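Local coordinates for lipolytic protein G-D-S-L family (Chitinophaga pinensis, PDB 4Q7Q), which is of unknown function but, as a GDSL-family member of the SGNH hydrolase clan, probably hydrolyses ester bonds in lipids or other acylated substrates, at residues I11-T16 and F77-N81; N81-Q85 and F146-K152; R87-L92 and N101-S107; M130-V136 and T233-P239. The contacts are given in a common frame with arbitrary orientation. Numbering follows the deposited sequence.

Contact 1: residues I11-T16 and F77-N81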
loop_
_atom_site.group_PDB
_atom_site.type_symbol
_atom_site.label_atom_id
_atom_site.label_comp_id
_atom_site.label_asym_id
_atom_site.label_seq_id
_atom_site.Cartn_x
_atom_site.Cartn_y
_atom_site.Cartn_z
ATOM N N ILE A 11 -0.341 -5.373 9.343
ATOM C CA ILE A 11 -1.073 -4.129 9.528
ATOM C C ILE A 11 -0.998 -3.356 8.223
ATOM O O ILE A 11 0.074 -3.236 7.619
ATOM C CB ILE A 11 -0.467 -3.296 10.682
ATOM C CG1 ILE A 11 -0.591 -4.077 11.990
ATOM C CG2 ILE A 11 -1.136 -1.915 10.799
ATOM C CD1 ILE A 11 0.133 -3.458 13.146
ATOM N N GLY A 12 -2.122 -2.830 7.774
ATOM C CA GLY A 12 -2.103 -2.108 6.523
ATOM C C GLY A 12 -3.414 -1.455 6.156
ATOM O O GLY A 12 -4.312 -1.308 6.996
ATOM N N ASP A 13 -3.495 -1.046 4.893
ATOM C CA ASP A 13 -4.675 -0.397 4.336
ATOM C C ASP A 13 -5.357 -1.362 3.351
ATOM O O ASP A 13 -5.314 -2.573 3.561
ATOM C CB ASP A 13 -4.299 0.933 3.673
ATOM C CG ASP A 13 -3.106 0.802 2.726
ATOM O OD1 ASP A 13 -2.990 -0.247 2.047
ATOM O OD2 ASP A 13 -2.274 1.741 2.666
ATOM N N SER A 14 -5.953 -0.853 2.277
ATOM C CA SER A 14 -6.664 -1.720 1.340
ATOM C C SER A 14 -5.751 -2.737 0.670
ATOM O O SER A 14 -6.172 -3.840 0.373
ATOM C CB SER A 14 -7.380 -0.905 0.262
ATOM O OG SER A 14 -6.485 -0.000 -0.341
ATOM N N ILE A 15 -4.504 -2.366 0.417
ATOM C CA ILE A 15 -3.586 -3.285 -0.243
ATOM C C ILE A 15 -3.414 -4.581 0.570
ATOM O O ILE A 15 -3.250 -5.662 0.004
ATOM C CB ILE A 15 -2.263 -2.580 -0.575
ATOM C CG1 ILE A 15 -2.539 -1.487 -1.613
ATOM C CG2 ILE A 15 -1.216 -3.552 -1.081
ATOM C CD1 ILE A 15 -1.389 -0.536 -1.862
ATOM N N THR A 16 -3.527 -4.464 1.894
ATOM C CA THR A 16 -3.470 -5.602 2.808
ATOM C C THR A 16 -4.848 -6.224 2.983
ATOM O O THR A 16 -5.010 -7.437 2.875
ATOM C CB THR A 16 -2.909 -5.153 4.165
ATOM O OG1 THR A 16 -1.585 -4.649 3.957
ATOM C CG2 THR A 16 -2.879 -6.300 5.166
ATOM N N PHE A 77 2.296 -1.631 6.629
ATOM C CA PHE A 77 2.278 -1.253 5.220
ATOM C C PHE A 77 1.232 -0.148 5.070
ATOM O O PHE A 77 0.067 -0.412 4.755
ATOM C CB PHE A 77 1.899 -2.496 4.405
ATOM C CG PHE A 77 2.029 -2.352 2.904
ATOM C CD1 PHE A 77 2.386 -1.153 2.296
ATOM C CD2 PHE A 77 1.766 -3.450 2.095
ATOM C CE1 PHE A 77 2.475 -1.062 0.909
ATOM C CE2 PHE A 77 1.874 -3.368 0.714
ATOM C CZ PHE A 77 2.218 -2.169 0.121
ATOM N N LEU A 78 1.654 1.089 5.327
ATOM C CA LEU A 78 0.758 2.238 5.400
ATOM C C LEU A 78 1.399 3.462 4.780
ATOM O O LEU A 78 2.619 3.556 4.707
ATOM C CB LEU A 78 0.439 2.570 6.858
ATOM C CG LEU A 78 -0.357 1.523 7.625
ATOM C CD1 LEU A 78 -0.285 1.825 9.123
ATOM C CD2 LEU A 78 -1.799 1.499 7.126
ATOM N N GLY A 79 0.573 4.409 4.363
ATOM C CA GLY A 79 1.074 5.696 3.947
ATOM C C GLY A 79 0.458 6.220 2.664
ATOM O O GLY A 79 0.350 7.434 2.471
ATOM N N THR A 80 0.033 5.323 1.782
ATOM C CA THR A 80 -0.497 5.768 0.504
ATOM C C THR A 80 -1.769 6.606 0.689
ATOM O O THR A 80 -1.974 7.612 -0.000
ATOM C CB THR A 80 -0.685 4.599 -0.500
ATOM O OG1 THR A 80 -0.794 5.132 -1.824
ATOM C CG2 THR A 80 -1.909 3.753 -0.179
ATOM N N ASN A 81 -2.602 6.240 1.657
ATOM C CA ASN A 81 -3.808 7.027 1.902
ATOM C C ASN A 81 -3.507 8.330 2.624
ATOM O O ASN A 81 -4.187 9.325 2.393
ATOM C CB ASN A 81 -4.866 6.208 2.638
ATOM C CG ASN A 81 -5.358 5.045 1.812
ATOM O OD1 ASN A 81 -5.480 5.154 0.591
ATOM N ND2 ASN A 81 -5.624 3.918 2.460
HETATM O O HOH W 1 -1.348 -2.139 3.158
HETATM O O HOH W 2 -2.384 4.077 3.966
HETATM O O HOH W 3 0.555 2.383 1.777
HETATM O O HOH W 4 -6.834 1.994 1.215
#
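Residues 11-16 carry the Gly-Asp-Ser sequence of the GDSL motif, at the C-terminal end of the parallel sheet, where SGNH hydrolases place their nucleophile. Ile-11 O accepts a hydrogen bond from Phe-77 N (2.9 Å), joining strand 6-12 to the neighbouring strand 73-77. Gly-12 follows, with its CA 3.3 Å from Phe-77 O in a CA-H...O contact. Asp-13 is the N-cap of helix 14-17: its OD1 accepts from Ile-15 N at 3.1 Å. Its OD2 receives waters 2 and 3, which accept in turn from Gly-79 N, Thr-80 N and Asn-81 N. Two waters thus relay the carboxylate to the backbone amides at the start of helix 80-85. Ser-14, probably the nucleophile by family analogy, hydrogen-bonds to His-238; water 4 links its OG to Asn-81 ND2, which also bonds to Trp-54. Ile-15 CG2 packs 3.6 Å from Phe-77 CE2. Thr-16 OG1 has Tyr-33 as a partner and also donates to water 1 (2.6 Å), which donates to Phe-77 O at 2.7 Å.

Contact 2: residues N81-Q85 and F146-K152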
loop_
_atom_site.group_PDB
_atom_site.type_symbol
_atom_site.label_atom_id
_atom_site.label_comp_id
_atom_site.label_asym_id
_atom_site.label_seq_id
_atom_site.Cartn_x
_atom_site.Cartn_y
_atom_site.Cartn_z
ATOM N N ASN A 81 -2.602 6.240 1.657
ATOM C CA ASN A 81 -3.808 7.027 1.902
ATOM C C ASN A 81 -3.507 8.330 2.624
ATOM O O ASN A 81 -4.187 9.325 2.393
ATOM C CB ASN A 81 -4.866 6.208 2.638
ATOM C CG ASN A 81 -5.358 5.045 1.812
ATOM O OD1 ASN A 81 -5.480 5.154 0.591
ATOM N ND2 ASN A 81 -5.624 3.918 2.460
ATOM N N ASP A 82 -2.492 8.322 3.489
ATOM C CA ASP A 82 -2.017 9.552 4.114
ATOM C C ASP A 82 -1.593 10.559 3.059
ATOM O O ASP A 82 -1.923 11.738 3.151
ATOM C CB ASP A 82 -0.819 9.267 5.023
ATOM C CG ASP A 82 -1.138 8.285 6.119
ATOM O OD1 ASP A 82 -1.337 7.096 5.804
ATOM O OD2 ASP A 82 -1.168 8.701 7.297
ATOM N N TRP A 83 -0.844 10.086 2.070
ATOM C CA TRP A 83 -0.435 10.943 0.964
ATOM C C TRP A 83 -1.635 11.534 0.230
ATOM O O TRP A 83 -1.709 12.750 0.009
ATOM C CB TRP A 83 0.475 10.196 -0.021
ATOM C CG TRP A 83 0.697 10.973 -1.288
ATOM C CD1 TRP A 83 1.545 12.030 -1.462
ATOM C CD2 TRP A 83 0.059 10.754 -2.559
ATOM N NE1 TRP A 83 1.469 12.487 -2.761
ATOM C CE2 TRP A 83 0.563 11.722 -3.451
ATOM C CE3 TRP A 83 -0.898 9.841 -3.021
ATOM C CZ2 TRP A 83 0.149 11.802 -4.780
ATOM C CZ3 TRP A 83 -1.309 9.920 -4.337
ATOM C CH2 TRP A 83 -0.780 10.898 -5.207
ATOM N N TRP A 84 -2.583 10.684 -0.155
ATOM C CA TRP A 84 -3.722 11.172 -0.913
ATOM C C TRP A 84 -4.544 12.175 -0.102
ATOM O O TRP A 84 -5.096 13.126 -0.651
ATOM C CB TRP A 84 -4.608 10.027 -1.428
ATOM C CG TRP A 84 -5.759 10.566 -2.204
ATOM C CD1 TRP A 84 -7.083 10.510 -1.868
ATOM C CD2 TRP A 84 -5.680 11.336 -3.406
ATOM N NE1 TRP A 84 -7.835 11.170 -2.810
ATOM C CE2 TRP A 84 -6.997 11.691 -3.764
ATOM C CE3 TRP A 84 -4.622 11.745 -4.230
ATOM C CZ2 TRP A 84 -7.285 12.435 -4.905
ATOM C CZ3 TRP A 84 -4.911 12.489 -5.366
ATOM C CH2 TRP A 84 -6.229 12.825 -5.690
ATOM N N GLN A 85 -4.603 11.985 1.210
ATOM C CA GLN A 85 -5.401 12.871 2.049
ATOM C C GLN A 85 -4.646 14.135 2.439
ATOM O O GLN A 85 -5.221 15.041 3.039
ATOM C CB GLN A 85 -5.933 12.122 3.273
ATOM C CG GLN A 85 -6.965 11.077 2.869
ATOM C CD GLN A 85 -7.583 10.335 4.034
ATOM O OE1 GLN A 85 -7.637 10.842 5.159
ATOM N NE2 GLN A 85 -8.064 9.125 3.767
ATOM N N PHE A 146 -5.434 11.073 -8.732
ATOM C CA PHE A 146 -4.312 11.110 -9.658
ATOM C C PHE A 146 -3.116 10.333 -9.129
ATOM O O PHE A 146 -3.047 10.028 -7.936
ATOM C CB PHE A 146 -3.934 12.542 -10.037
ATOM C CG PHE A 146 -3.551 13.428 -8.880
ATOM C CD1 PHE A 146 -2.290 13.354 -8.309
ATOM C CD2 PHE A 146 -4.440 14.389 -8.415
ATOM C CE1 PHE A 146 -1.933 14.208 -7.277
ATOM C CE2 PHE A 146 -4.101 15.245 -7.389
ATOM C CZ PHE A 146 -2.845 15.160 -6.817
ATOM N N GLY A 147 -2.190 10.001 -10.028
ATOM C CA GLY A 147 -1.043 9.180 -9.683
ATOM C C GLY A 147 0.080 9.929 -8.992
ATOM O O GLY A 147 0.072 11.161 -8.920
ATOM N N SER A 148 1.077 9.187 -8.521
ATOM C CA SER A 148 2.143 9.784 -7.714
ATOM C C SER A 148 3.204 10.526 -8.540
ATOM O O SER A 148 4.211 10.968 -8.010
ATOM C CB SER A 148 2.772 8.743 -6.769
ATOM O OG SER A 148 3.149 7.556 -7.452
ATOM N N TYR A 149 2.963 10.663 -9.841
ATOM C CA TYR A 149 3.742 11.585 -10.673
ATOM C C TYR A 149 3.457 13.062 -10.315
ATOM O O TYR A 149 4.193 13.954 -10.731
ATOM C CB TYR A 149 3.458 11.335 -12.164
ATOM C CG TYR A 149 1.985 11.449 -12.505
ATOM C CD1 TYR A 149 1.391 12.696 -12.709
ATOM C CD2 TYR A 149 1.185 10.316 -12.604
ATOM C CE1 TYR A 149 0.041 12.809 -12.996
ATOM C CE2 TYR A 149 -0.162 10.415 -12.904
ATOM C CZ TYR A 149 -0.730 11.665 -13.093
ATOM O OH TYR A 149 -2.068 11.781 -13.376
ATOM N N GLN A 150 2.384 13.312 -9.563
ATOM C CA GLN A 150 1.984 14.665 -9.186
ATOM C C GLN A 150 1.989 14.801 -7.663
ATOM O O GLN A 150 1.734 13.825 -6.949
ATOM C CB GLN A 150 0.592 14.975 -9.764
ATOM C CG GLN A 150 -0.012 16.347 -9.416
ATOM C CD GLN A 150 0.786 17.517 -9.968
ATOM O OE1 GLN A 150 1.905 17.793 -9.526
ATOM N NE2 GLN A 150 0.219 18.205 -10.956
ATOM N N LYS A 151 2.292 16.000 -7.166
ATOM C CA LYS A 151 2.212 16.262 -5.728
ATOM C C LYS A 151 0.767 16.364 -5.277
ATOM O O LYS A 151 -0.106 16.778 -6.044
ATOM C CB LYS A 151 2.938 17.563 -5.362
ATOM C CG LYS A 151 4.451 17.446 -5.375
ATOM C CD LYS A 151 5.134 18.764 -5.017
ATOM C CE LYS A 151 6.601 18.528 -4.674
ATOM N NZ LYS A 151 7.361 19.778 -4.359
ATOM N N LYS A 152 0.525 15.996 -4.025
ATOM C CA LYS A 152 -0.769 16.217 -3.417
ATOM C C LYS A 152 -0.517 17.083 -2.206
ATOM O O LYS A 152 0.278 16.720 -1.337
ATOM C CB LYS A 152 -1.410 14.889 -2.997
ATOM C CG LYS A 152 -2.769 15.050 -2.310
ATOM C CD LYS A 152 -3.791 15.690 -3.244
ATOM C CE LYS A 152 -5.157 15.811 -2.578
ATOM N NZ LYS A 152 -5.969 14.573 -2.714
HETATM O O HOH W 5 0.172 14.754 0.589
#
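Lys-152 places its ammonium squarely over an indole. NZ lies 3.1 Å from the centroid of the Trp-84 six-membered ring and 7° off the ring normal, a close cation-pi contact. The same NZ donates a hydrogen bond to Trp-84 O at 2.7 Å, so one residue supplies both the ring and the carbonyl. The lysine chain crosses the C-terminal part of the segment 81-85, from Trp-83 to Trp-84. Its CB sits over the face of the Trp-83 five-membered ring, 4.1 Å from the centroid, as a CH-pi contact. Water 5 donates to Trp-83 O and to Lys-152 O, each at 2.8 Å, and joins the two backbones.

Trp-83, Trp-84 and Phe-146 form an aromatic cluster between helix 80-85 and the loop that follows strand 144-145. The edge of Trp-84 points at the face of Phe-146 in a T-shaped pair, with centroids 4.8 Å apart and planes at 77°. Trp-83 is more deeply buried. Its CZ2 lies 4.0 Å from Phe-146 CE1, and the rim of the indole reaches Gln-150 O, 3.4 Å from CZ2. Its NE1 bonds to Gln-155 O, and its ring also meets Phe-160 of helix 157-171. The loop itself folds into a type I beta turn from Gly-147 to Gln-150, closed by Gln-150 N to Gly-147 O at 3.2 Å.

Contact 3: residues R87-L92 and N101-S107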
loop_
_atom_site.group_PDB
_atom_site.type_symbol
_atom_site.label_atom_id
_atom_site.label_comp_id
_atom_site.label_asym_id
_atom_site.label_seq_id
_atom_site.Cartn_x
_atom_site.Cartn_y
_atom_site.Cartn_z
ATOM N N ARG A 87 -2.043 14.426 4.519
ATOM C CA ARG A 87 -1.538 14.461 5.897
ATOM C C ARG A 87 -0.071 14.832 5.898
ATOM O O ARG A 87 0.694 14.307 5.095
ATOM C CB ARG A 87 -1.641 13.092 6.571
ATOM C CG ARG A 87 -2.950 12.738 7.225
ATOM C CD ARG A 87 -2.749 11.517 8.125
ATOM N NE ARG A 87 -2.475 11.854 9.525
ATOM C CZ ARG A 87 -1.619 11.197 10.310
ATOM N NH1 ARG A 87 -0.910 10.177 9.833
ATOM N NH2 ARG A 87 -1.456 11.566 11.579
ATOM N N PRO A 88 0.340 15.715 6.815
ATOM C CA PRO A 88 1.759 16.077 6.857
ATOM C C PRO A 88 2.638 14.887 7.226
ATOM O O PRO A 88 2.337 14.136 8.157
ATOM C CB PRO A 88 1.822 17.149 7.953
ATOM C CG PRO A 88 0.581 17.010 8.731
ATOM C CD PRO A 88 -0.458 16.455 7.808
ATOM N N VAL A 89 3.719 14.721 6.481
ATOM C CA VAL A 89 4.677 13.671 6.753
ATOM C C VAL A 89 5.314 13.885 8.118
ATOM O O VAL A 89 5.462 12.952 8.902
ATOM C CB VAL A 89 5.772 13.660 5.680
ATOM C CG1 VAL A 89 6.927 12.760 6.099
ATOM C CG2 VAL A 89 5.187 13.224 4.341
ATOM N N GLY A 90 5.665 15.130 8.409
ATOM C CA GLY A 90 6.362 15.441 9.640
ATOM C C GLY A 90 7.857 15.224 9.535
ATOM O O GLY A 90 8.417 15.152 8.436
ATOM N N LYS A 91 8.511 15.131 10.690
ATOM C CA LYS A 91 9.955 14.946 10.737
ATOM C C LYS A 91 10.291 13.892 11.778
ATOM O O LYS A 91 9.435 13.506 12.568
ATOM C CB LYS A 91 10.658 16.266 11.070
ATOM C CG LYS A 91 10.460 17.377 10.033
ATOM C CD LYS A 91 11.165 18.677 10.437
ATOM C CE LYS A 91 11.114 19.718 9.318
ATOM N NZ LYS A 91 11.690 21.035 9.732
ATOM N N LEU A 92 11.537 13.437 11.796
ATOM C CA LEU A 92 11.932 12.388 12.732
ATOM C C LEU A 92 11.640 12.765 14.192
ATOM O O LEU A 92 11.347 11.897 15.009
ATOM C CB LEU A 92 13.405 12.016 12.542
ATOM C CG LEU A 92 13.948 10.872 13.410
ATOM C CD1 LEU A 92 13.181 9.580 13.175
ATOM C CD2 LEU A 92 15.442 10.661 13.177
ATOM N N ASN A 101 -0.809 12.511 17.386
ATOM C CA ASN A 101 -1.046 11.776 16.147
ATOM C C ASN A 101 -1.334 12.727 14.983
ATOM O O ASN A 101 -2.383 12.656 14.349
ATOM C CB ASN A 101 -2.220 10.822 16.364
ATOM C CG ASN A 101 -2.455 9.907 15.187
ATOM O OD1 ASN A 101 -1.524 9.588 14.436
ATOM N ND2 ASN A 101 -3.703 9.485 15.010
ATOM N N THR A 102 -0.381 13.610 14.702
ATOM C CA THR A 102 -0.615 14.739 13.806
ATOM C C THR A 102 0.211 14.697 12.528
ATOM O O THR A 102 0.054 15.558 11.649
ATOM C CB THR A 102 -0.261 16.038 14.520
ATOM O OG1 THR A 102 1.116 15.988 14.917
ATOM C CG2 THR A 102 -1.129 16.210 15.755
ATOM N N THR A 103 1.114 13.724 12.448
ATOM C CA THR A 103 1.968 13.536 11.281
ATOM C C THR A 103 2.138 12.047 11.072
ATOM O O THR A 103 1.838 11.249 11.968
ATOM C CB THR A 103 3.380 14.125 11.485
ATOM O OG1 THR A 103 4.024 13.461 12.586
ATOM C CG2 THR A 103 3.320 15.622 11.756
ATOM N N VAL A 104 2.652 11.679 9.903
ATOM C CA VAL A 104 2.944 10.286 9.589
ATOM C C VAL A 104 3.999 9.715 10.538
ATOM O O VAL A 104 3.821 8.630 11.097
ATOM C CB VAL A 104 3.372 10.118 8.119
ATOM C CG1 VAL A 104 3.715 8.673 7.836
ATOM C CG2 VAL A 104 2.253 10.592 7.204
ATOM N N TYR A 105 5.089 10.447 10.738
ATOM C CA TYR A 105 6.096 10.029 11.705
ATOM C C TYR A 105 5.478 9.799 13.095
ATOM O O TYR A 105 5.813 8.825 13.777
ATOM C CB TYR A 105 7.188 11.086 11.814
ATOM C CG TYR A 105 8.321 11.014 10.803
ATOM C CD1 TYR A 105 9.381 10.140 10.986
ATOM C CD2 TYR A 105 8.358 11.868 9.705
ATOM C CE1 TYR A 105 10.439 10.102 10.095
ATOM C CE2 TYR A 105 9.418 11.840 8.807
ATOM C CZ TYR A 105 10.460 10.952 9.011
ATOM O OH TYR A 105 11.527 10.897 8.133
ATOM N N GLY A 106 4.581 10.694 13.515
ATOM C CA GLY A 106 3.873 10.540 14.778
ATOM C C GLY A 106 3.030 9.272 14.838
ATOM O O GLY A 106 3.034 8.556 15.841
ATOM N N SER A 107 2.312 8.987 13.754
ATOM C CA SER A 107 1.474 7.788 13.687
ATOM C C SER A 107 2.319 6.534 13.802
ATOM O O SER A 107 1.921 5.566 14.448
ATOM C CB SER A 107 0.692 7.738 12.374
ATOM O OG SER A 107 -0.215 8.820 12.286
HETATM O O HOH W 6 -3.658 13.722 11.302
#
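Two backbone hydrogen bonds tie the loop 87-92 to the start of helix 104-118. Val-104 N donates to Pro-88 O (3.0 Å) and Tyr-105 N to Val-89 O (3.1 Å). These first-turn amides have no helical carbonyl before them, so the loop supplies their acceptors. Thr-103 is the N-cap: its OG1 accepts from Gly-106 N at 3.0 Å. Arg-87 NH1 donates to Ser-107 OG (2.9 Å) and forms a salt bridge with Asp-82. Arg-87 NH2 makes weak hydrogen bonds to Asn-101 O (3.1 Å), Thr-103 O (3.3 Å) and Ser-107 OG (3.1 Å), while Arg-87 NE donates to water 6. Ser-107 OG donates a hydrogen bond to Asn-101 OD1 (2.6 Å). Gly-90 has a positive phi, and a CB there would strike Thr-103. The Tyr-105 ring carries Leu-92 CA over its face, 4.0 Å from the centroid. Val-89 and Val-104 touch Phe-160 of helix 157-171, Tyr-105 packs against both that helix and helix 92-96, and Ser-107 meets helix 56-61.

Contact 4: residues M130-V136 and T233-P239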
loop_
_atom_site.group_PDB
_atom_site.type_symbol
_atom_site.label_atom_id
_atom_site.label_comp_id
_atom_site.label_asym_id
_atom_site.label_seq_id
_atom_site.Cartn_x
_atom_site.Cartn_y
_atom_site.Cartn_z
HETATM N N MSE A 130 3.857 1.640 -2.345
HETATM C CA MSE A 130 4.169 1.431 -3.745
HETATM C C MSE A 130 3.807 2.690 -4.519
HETATM O O MSE A 130 2.916 3.438 -4.125
HETATM C CB MSE A 130 3.364 0.246 -4.276
HETATM C CG MSE A 130 3.779 -0.205 -5.667
HETATM SE SE MSE A 130 3.024 -1.929 -6.211
HETATM C CE MSE A 130 1.244 -1.304 -6.700
ATOM N N GLN A 131 4.488 2.927 -5.633
ATOM C CA GLN A 131 4.030 3.971 -6.537
ATOM C C GLN A 131 2.623 3.634 -7.021
ATOM O O GLN A 131 2.176 2.479 -6.965
ATOM C CB GLN A 131 5.006 4.160 -7.695
ATOM C CG GLN A 131 6.346 4.680 -7.209
ATOM C CD GLN A 131 7.307 5.012 -8.324
ATOM O OE1 GLN A 131 6.980 5.765 -9.247
ATOM N NE2 GLN A 131 8.511 4.469 -8.236
ATOM N N ARG A 132 1.906 4.655 -7.452
ATOM C CA ARG A 132 0.533 4.468 -7.890
ATOM C C ARG A 132 0.253 5.358 -9.077
ATOM O O ARG A 132 0.695 6.512 -9.122
ATOM C CB ARG A 132 -0.437 4.795 -6.749
ATOM C CG ARG A 132 -0.161 6.103 -6.035
ATOM C CD ARG A 132 -1.030 6.282 -4.805
ATOM N NE ARG A 132 -2.420 6.583 -5.140
ATOM C CZ ARG A 132 -3.388 6.724 -4.241
ATOM N NH1 ARG A 132 -3.120 6.570 -2.943
ATOM N NH2 ARG A 132 -4.620 7.014 -4.636
ATOM N N ASN A 133 -0.451 4.824 -10.066
ATOM C CA ASN A 133 -0.886 5.679 -11.155
ATOM C C ASN A 133 -2.297 6.179 -10.880
ATOM O O ASN A 133 -2.783 6.039 -9.756
ATOM C CB ASN A 133 -0.748 4.997 -12.516
ATOM C CG ASN A 133 -0.263 5.955 -13.574
ATOM O OD1 ASN A 133 -0.746 7.080 -13.657
ATOM N ND2 ASN A 133 0.717 5.533 -14.368
ATOM N N ASP A 134 -2.941 6.782 -11.877
ATOM C CA ASP A 134 -4.306 7.267 -11.697
ATOM C C ASP A 134 -5.180 6.119 -11.210
ATOM O O ASP A 134 -5.225 5.056 -11.825
ATOM C CB ASP A 134 -4.875 7.785 -13.020
ATOM C CG ASP A 134 -4.285 9.116 -13.445
ATOM O OD1 ASP A 134 -3.368 9.640 -12.781
ATOM O OD2 ASP A 134 -4.759 9.638 -14.468
ATOM N N PHE A 135 -5.872 6.348 -10.102
ATOM C CA PHE A 135 -6.741 5.349 -9.506
ATOM C C PHE A 135 -8.190 5.634 -9.852
ATOM O O PHE A 135 -8.630 6.777 -9.763
ATOM C CB PHE A 135 -6.564 5.384 -7.988
ATOM C CG PHE A 135 -7.683 4.731 -7.220
ATOM C CD1 PHE A 135 -7.885 3.367 -7.301
ATOM C CD2 PHE A 135 -8.522 5.481 -6.405
ATOM C CE1 PHE A 135 -8.907 2.756 -6.586
ATOM C CE2 PHE A 135 -9.537 4.878 -5.684
ATOM C CZ PHE A 135 -9.735 3.512 -5.777
ATOM N N VAL A 136 -8.925 4.602 -10.262
ATOM C CA VAL A 136 -10.373 4.698 -10.413
ATOM C C VAL A 136 -11.007 3.496 -9.724
ATOM O O VAL A 136 -10.708 2.355 -10.061
ATOM C CB VAL A 136 -10.806 4.750 -11.890
ATOM C CG1 VAL A 136 -12.301 4.977 -11.981
ATOM C CG2 VAL A 136 -10.068 5.853 -12.623
ATOM N N THR A 233 -1.110 -3.281 -11.328
ATOM C CA THR A 233 -2.350 -3.005 -10.607
ATOM C C THR A 233 -3.536 -3.303 -11.514
ATOM O O THR A 233 -3.378 -3.437 -12.733
ATOM C CB THR A 233 -2.472 -1.522 -10.177
ATOM O OG1 THR A 233 -2.664 -0.684 -11.332
ATOM C CG2 THR A 233 -1.249 -1.080 -9.377
ATOM N N TYR A 234 -4.727 -3.394 -10.927
ATOM C CA TYR A 234 -5.936 -3.606 -11.719
ATOM C C TYR A 234 -6.764 -2.321 -11.833
ATOM O O TYR A 234 -7.733 -2.270 -12.589
ATOM C CB TYR A 234 -6.780 -4.778 -11.174
ATOM C CG TYR A 234 -7.316 -4.556 -9.772
ATOM C CD1 TYR A 234 -8.486 -3.822 -9.556
ATOM C CD2 TYR A 234 -6.650 -5.062 -8.664
ATOM C CE1 TYR A 234 -8.972 -3.594 -8.273
ATOM C CE2 TYR A 234 -7.135 -4.845 -7.382
ATOM C CZ TYR A 234 -8.296 -4.109 -7.195
ATOM O OH TYR A 234 -8.771 -3.885 -5.917
ATOM N N ASP A 235 -6.368 -1.282 -11.099
ATOM C CA ASP A 235 -7.136 -0.037 -11.061
ATOM C C ASP A 235 -6.254 1.202 -10.886
ATOM O O ASP A 235 -6.750 2.272 -10.542
ATOM C CB ASP A 235 -8.180 -0.081 -9.936
ATOM C CG ASP A 235 -7.550 -0.204 -8.556
ATOM O OD1 ASP A 235 -6.302 -0.141 -8.453
ATOM O OD2 ASP A 235 -8.307 -0.350 -7.570
ATOM N N GLY A 236 -4.952 1.048 -11.102
ATOM C CA GLY A 236 -4.027 2.156 -10.935
ATOM C C GLY A 236 -3.288 2.122 -9.613
ATOM O O GLY A 236 -2.180 2.653 -9.498
ATOM N N LEU A 237 -3.896 1.485 -8.617
ATOM C CA LEU A 237 -3.426 1.581 -7.236
ATOM C C LEU A 237 -3.229 0.219 -6.570
ATOM O O LEU A 237 -2.173 -0.052 -5.992
ATOM C CB LEU A 237 -4.414 2.422 -6.426
ATOM C CG LEU A 237 -4.301 2.473 -4.893
ATOM C CD1 LEU A 237 -2.963 3.033 -4.420
ATOM C CD2 LEU A 237 -5.449 3.281 -4.309
ATOM N N HIS A 238 -4.243 -0.635 -6.657
ATOM C CA HIS A 238 -4.214 -1.902 -5.940
ATOM C C HIS A 238 -3.575 -2.984 -6.781
ATOM O O HIS A 238 -3.948 -3.172 -7.930
ATOM C CB HIS A 238 -5.628 -2.309 -5.539
ATOM C CG HIS A 238 -6.291 -1.315 -4.641
ATOM N ND1 HIS A 238 -7.256 -0.434 -5.082
ATOM C CD2 HIS A 238 -6.099 -1.042 -3.331
ATOM C CE1 HIS A 238 -7.638 0.331 -4.074
ATOM N NE2 HIS A 238 -6.954 -0.018 -2.999
ATOM N N PRO A 239 -2.600 -3.695 -6.205
ATOM C CA PRO A 239 -1.849 -4.711 -6.937
ATOM C C PRO A 239 -2.708 -5.774 -7.620
ATOM O O PRO A 239 -3.739 -6.236 -7.103
ATOM C CB PRO A 239 -0.993 -5.353 -5.847
ATOM C CG PRO A 239 -0.762 -4.262 -4.880
ATOM C CD PRO A 239 -2.028 -3.445 -4.869
HETATM O O HOH W 7 0.010 1.549 -5.380
#
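The segment 233-239 carries the Asp-x-x-His motif of SGNH hydrolases, and with Ser-14 it gives the geometry of a Ser-His-Asp catalytic triad, probably the active site. His-238 ND1 donates to Asp-235 OD2 at 2.7 Å, and its NE2 bonds to Ser-14. Asp-235 OD1 accepts from Leu-237 N (2.9 Å) and His-238 N (2.8 Å), an Asx turn and an Asx motif that hold the carboxylate in place. Thr-233 OG1 accepts from Gly-236 N at 2.9 Å, an ST motif.

Residues 130-136 run along this loop. Asn-133 N donates to Gly-236 O (2.8 Å) and Val-136 N to Asp-235 O (3.2 Å). Between these bonds, Gly-236 CA makes a CA-H...O contact of 3.3 Å with Asp-134 O. A CB on Gly-236 would clash with that oxygen. Its positive phi also calls for glycine.

Phe-135 lies beside the acid and the histidine: its CE1 is 3.3 Å from Asp-235 OD2 and 3.7 Å from His-238 CE1. Its ring is covered on one face by Leu-237 CD2. The ring is also near a bound tetraethylene glycol, probably from the crystallisation liquor. Leu-237 CD1 lies over the guanidinium of Arg-132, whose NH1 bonds to Thr-80. At the other end, the CE of selenomethionine Met-130 packs 3.7 Å from Thr-233 CG2 and 4.0 Å from Pro-239 CG.

Contacts 1 and 4 together make the probable active site. Their centres are 13 Å apart, and Ser-14 OG lies 2.7 Å from His-238 NE2. A second tie joins Thr-80 OG1 to Arg-132 NH1 at 3.0 Å. Contact 2 continues along helix 80-85 from contact 1 and shares Asn-81 with it. It also meets contact 4, where Tyr-149 OH is 2.6 Å from Asp-134 OD1 and Ser-148 N is 2.8 Å from Arg-132 O. Contact 3 is nested in the loop closed by contact 2. The salt bridge from Asp-82 OD2 to Arg-87 NH1 (2.9 Å) links the two. Contact 3 lies farthest from the catalytic loop, with its centre about 24 Å from that of contact 4.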